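Local coordinates for protein toluene, o-xylene monooxygenase oxygenase subunit (Pseudomonas stutzeri, PDB 2INC) that probably serves as the non-catalytic, ferritin-like partner subunit in the hydroxylase of a bacterial monooxygenase that oxidises toluene and o-xylene, at residues B[154-157]-B[158-161]; B[203-207]-B[208-212]. All blocks are in the same frame, centred on the assembly; numbering follows the deposited sequence.

Contact 1 (154-157 with 158-161) is a fully buried turn in the middle of helix 142-172, whereas contact 2 (203-207 with 208-212) is the capped start of helix 208-237. Their centres lie 22 Å apart and their nearest atoms about 9 Å apart, so they do not touch. Helix 208-237 links them: it begins in contact 2 and, further along, brings Lys220 against His155 and Trp158 of contact 1. Helices 121-138 and 241-268 also pack on both. Neither contact holds a metal or ligand, consistent with the diiron centre of this family lying in the larger subunit; both belong to the subunit's helical scaffold.

Contact 1 of 2, residues B[154-157]-B[158-161]; sequences DHLR and WLTH
Asp154 and Trp158 are one turn apart on helix 142-172, a long helix in the core of the ferritin-like bundle. Asp154 O accepts from Trp158 N at 3.0 Å and also lies over one face of the indole. The Asp154 carboxylate is engaged by Tyr79, His257 and, in a salt bridge, Arg256. His155 comes over that same indole face with a ring edge, ND1 standing 3.8 Å from Trp158 CZ3. It is a T-shaped stack: the centroids of the His155 ring and the six-membered ring of Trp158 are 5.2 Å apart and the planes meet at 75°. ND1 is thereby buried against the aromatic face and has no hydrogen-bond partner in the model.

Leu156 O is gripped twice, by Thr160 N at 2.8 Å and by Thr160 OG1 at 2.7 Å, the two donors arriving from opposite faces of the carbonyl plane. Thr160 thus folds its hydroxyl back onto its own helix and satisfies it there. Nearby, Leu156 CD1 meets Leu159 CD2 at 3.9 Å.

Arg157 leaves the helix with CG opposite its own N (chi1 -176°), and the extended chain carries the guanidinium past His161. Glu87 and Asp253 take it in salt bridges, and Asp253 also accepts from Trp158 NE1. His161 NE2 sits over the rim of one guanidinium face, 3.4 Å from Arg157 NE but not hydrogen-bonded to it, the imidazole and guanidinium planes 70° apart. Arg157 O, which accepts from His161 N, lies over the imidazole face, 3.4 Å from His161 CG.

Contact 2 of 2, residues B[203-207]-B[208-212]; sequences LIAWD and WGEAF
An N-cap opens helix 208-237 here, with Asp207 as the capping residue and Glu210 at the third position of the first turn. Asp207 OD2 accepts from Glu210 N at 3.1 Å in a fairly straight bond (165°), and more weakly from Gly209 N at 2.9 Å. Because CG lies beside the Asp207 carbonyl carbon (chi1 -179°), the carboxylate reaches forward to these first-turn amides, Glu210 N meeting OD2 on its anti side and close to the carboxylate plane. Ser58 OG is a further donor to the same oxygen. The first regular helix bond follows from the Asp207 backbone, whose O takes Ala211 N at 2.8 Å.

Glu210 answers through water 1, which accepts from Asp207 N at 3.0 Å and donates to Glu210 OE1 at 2.9 Å. The other carboxylate oxygen of Glu210, OE2, is held by Trp285 and a salt bridge to Lys284. Beside the water bridge, Ala205 CB rests 4.1 Å from Glu210 CD, and Ala205 O lies 3.4 Å from Ala211 CB. Were Asp207 an alanine, the amides of Gly209 and Glu210 and the Ser58 hydroxyl would lose the carboxylate oxygen they share, and the helix start would probably fray. The reciprocal pairing of N-cap and third residue resembles a capping box, with water relaying the return half.

Contact 1 of 2, residues B[154-157]-B[158-161]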
# COMPACT_ATOMS: atom_id res chain seq x y z
N ASP B 154 -1.01 23.25 8.80
CA ASP B 154 -2.41 23.76 8.89
C ASP B 154 -2.55 25.22 8.53
O ASP B 154 -3.53 25.59 7.88
CB ASP B 154 -2.95 23.57 10.30
CG ASP B 154 -3.07 22.11 10.69
OD1 ASP B 154 -3.13 21.84 11.92
OD2 ASP B 154 -3.10 21.20 9.80
N HIS B 155 -1.63 26.08 8.95
CA HIS B 155 -1.81 27.49 8.61
C HIS B 155 -1.63 27.64 7.10
O HIS B 155 -2.29 28.48 6.50
CB HIS B 155 -0.74 28.39 9.30
CG HIS B 155 -0.85 28.47 10.82
ND1 HIS B 155 -2.05 28.53 11.51
CD2 HIS B 155 0.11 28.52 11.76
CE1 HIS B 155 -1.81 28.61 12.81
NE2 HIS B 155 -0.51 28.62 12.98
N LEU B 156 -0.77 26.83 6.51
CA LEU B 156 -0.63 26.85 5.02
C LEU B 156 -1.93 26.38 4.33
O LEU B 156 -2.37 26.91 3.31
CB LEU B 156 0.53 25.96 4.59
CG LEU B 156 0.75 25.77 3.05
CD1 LEU B 156 0.74 27.13 2.34
CD2 LEU B 156 2.00 24.96 2.66
N ARG B 157 -2.56 25.40 4.95
CA ARG B 157 -3.85 24.89 4.47
C ARG B 157 -4.86 26.04 4.49
O ARG B 157 -5.61 26.22 3.52
CB ARG B 157 -4.29 23.80 5.43
CG ARG B 157 -5.59 23.12 4.99
CD ARG B 157 -6.16 22.35 6.12
NE ARG B 157 -7.42 21.70 5.70
CZ ARG B 157 -8.46 21.43 6.49
NH1 ARG B 157 -9.56 20.86 5.97
NH2 ARG B 157 -8.45 21.71 7.79
N TRP B 158 -4.89 26.84 5.57
CA TRP B 158 -5.90 27.91 5.63
C TRP B 158 -5.61 28.98 4.57
O TRP B 158 -6.53 29.47 3.86
CB TRP B 158 -5.95 28.58 7.00
CG TRP B 158 -6.19 27.74 8.14
CD1 TRP B 158 -6.57 26.43 8.15
CD2 TRP B 158 -6.12 28.16 9.51
NE1 TRP B 158 -6.73 26.00 9.47
CE2 TRP B 158 -6.42 27.04 10.31
CE3 TRP B 158 -5.76 29.38 10.15
CZ2 TRP B 158 -6.43 27.09 11.69
CZ3 TRP B 158 -5.75 29.42 11.54
CH2 TRP B 158 -6.09 28.28 12.30
N LEU B 159 -4.35 29.36 4.44
CA LEU B 159 -3.95 30.27 3.37
C LEU B 159 -4.42 29.72 2.02
O LEU B 159 -4.95 30.48 1.20
CB LEU B 159 -2.43 30.49 3.35
CG LEU B 159 -1.68 31.01 2.11
CD1 LEU B 159 -2.09 32.43 1.83
CD2 LEU B 159 -0.20 30.96 2.40
N THR B 160 -4.25 28.41 1.80
CA THR B 160 -4.55 27.82 0.50
C THR B 160 -6.07 27.87 0.20
O THR B 160 -6.48 28.23 -0.93
CB THR B 160 -3.93 26.41 0.43
OG1 THR B 160 -2.50 26.52 0.62
CG2 THR B 160 -4.24 25.72 -0.88
N HIS B 161 -6.90 27.56 1.18
CA HIS B 161 -8.37 27.68 1.03
C HIS B 161 -8.70 29.11 0.65
O HIS B 161 -9.55 29.37 -0.22
CB HIS B 161 -9.13 27.47 2.37
CG HIS B 161 -9.00 26.11 2.99
ND1 HIS B 161 -8.86 24.94 2.27
CD2 HIS B 161 -9.12 25.74 4.30
CE1 HIS B 161 -8.88 23.90 3.11
NE2 HIS B 161 -9.03 24.37 4.34

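Contact 2 of 2, residues B[203-207]-B[208-212]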
# COMPACT_ATOMS: atom_id res chain seq x y z
N LEU B 203 6.06 38.42 15.42
CA LEU B 203 7.01 37.75 14.56
C LEU B 203 8.48 38.02 14.87
O LEU B 203 9.37 37.34 14.30
CB LEU B 203 6.71 38.03 13.07
CG LEU B 203 5.44 37.29 12.56
CD1 LEU B 203 5.24 37.73 11.09
CD2 LEU B 203 5.70 35.85 12.62
N ILE B 204 8.75 39.03 15.70
CA ILE B 204 10.13 39.30 16.11
C ILE B 204 10.40 38.97 17.58
O ILE B 204 11.45 39.35 18.15
CB ILE B 204 10.60 40.71 15.69
CG1 ILE B 204 9.82 41.81 16.41
CG2 ILE B 204 10.47 40.84 14.15
CD1 ILE B 204 10.41 43.18 16.19
N ALA B 205 9.51 38.20 18.19
CA ALA B 205 9.73 37.70 19.54
C ALA B 205 10.54 36.37 19.45
O ALA B 205 9.92 35.31 19.22
CB ALA B 205 8.39 37.41 20.18
N TRP B 206 11.87 36.41 19.60
CA TRP B 206 12.71 35.27 19.17
C TRP B 206 12.89 34.19 20.23
O TRP B 206 13.24 33.04 19.92
CB TRP B 206 14.08 35.72 18.67
CG TRP B 206 14.08 36.81 17.68
CD1 TRP B 206 14.70 38.02 17.82
CD2 TRP B 206 13.53 36.77 16.36
NE1 TRP B 206 14.55 38.76 16.66
CE2 TRP B 206 13.84 38.02 15.75
CE3 TRP B 206 12.83 35.80 15.62
CZ2 TRP B 206 13.45 38.33 14.45
CZ3 TRP B 206 12.44 36.10 14.34
CH2 TRP B 206 12.75 37.37 13.76
N ASP B 207 12.66 34.55 21.49
CA ASP B 207 12.76 33.60 22.57
C ASP B 207 11.72 32.52 22.34
O ASP B 207 10.57 32.84 22.08
CB ASP B 207 12.49 34.33 23.86
CG ASP B 207 12.59 33.43 25.04
OD1 ASP B 207 13.64 33.47 25.70
OD2 ASP B 207 11.65 32.66 25.28
N TRP B 208 12.09 31.25 22.45
CA TRP B 208 11.14 30.21 22.06
C TRP B 208 9.86 30.28 22.86
O TRP B 208 8.74 30.13 22.30
CB TRP B 208 11.76 28.81 22.06
CG TRP B 208 11.77 28.10 23.41
CD1 TRP B 208 12.74 28.13 24.33
CD2 TRP B 208 10.72 27.28 23.94
NE1 TRP B 208 12.38 27.36 25.43
CE2 TRP B 208 11.14 26.83 25.20
CE3 TRP B 208 9.48 26.86 23.45
CZ2 TRP B 208 10.37 25.97 25.99
CZ3 TRP B 208 8.68 26.02 24.25
CH2 TRP B 208 9.14 25.61 25.51
N GLY B 209 10.00 30.52 24.17
CA GLY B 209 8.83 30.53 25.09
C GLY B 209 7.97 31.76 24.85
O GLY B 209 6.75 31.69 24.88
N GLU B 210 8.60 32.89 24.61
CA GLU B 210 7.83 34.07 24.21
C GLU B 210 7.11 33.89 22.88
O GLU B 210 5.97 34.37 22.70
CB GLU B 210 8.67 35.33 24.13
CG GLU B 210 7.73 36.53 24.21
CD GLU B 210 8.42 37.87 24.26
OE1 GLU B 210 9.67 37.92 24.16
OE2 GLU B 210 7.69 38.88 24.42
N ALA B 211 7.79 33.24 21.93
CA ALA B 211 7.20 32.99 20.60
C ALA B 211 5.99 32.13 20.70
O ALA B 211 4.94 32.43 20.13
CB ALA B 211 8.25 32.36 19.63
N PHE B 212 6.12 31.05 21.46
CA PHE B 212 4.99 30.22 21.78
C PHE B 212 3.82 30.99 22.42
O PHE B 212 2.66 30.79 22.04
CB PHE B 212 5.45 29.07 22.65
CG PHE B 212 4.33 28.25 23.25
CD1 PHE B 212 3.58 27.39 22.46
CD2 PHE B 212 4.05 28.34 24.59
CE1 PHE B 212 2.53 26.64 22.98
CE2 PHE B 212 3.00 27.59 25.15
CZ PHE B 212 2.25 26.73 24.33
O HOH W 1 11.95 37.28 22.52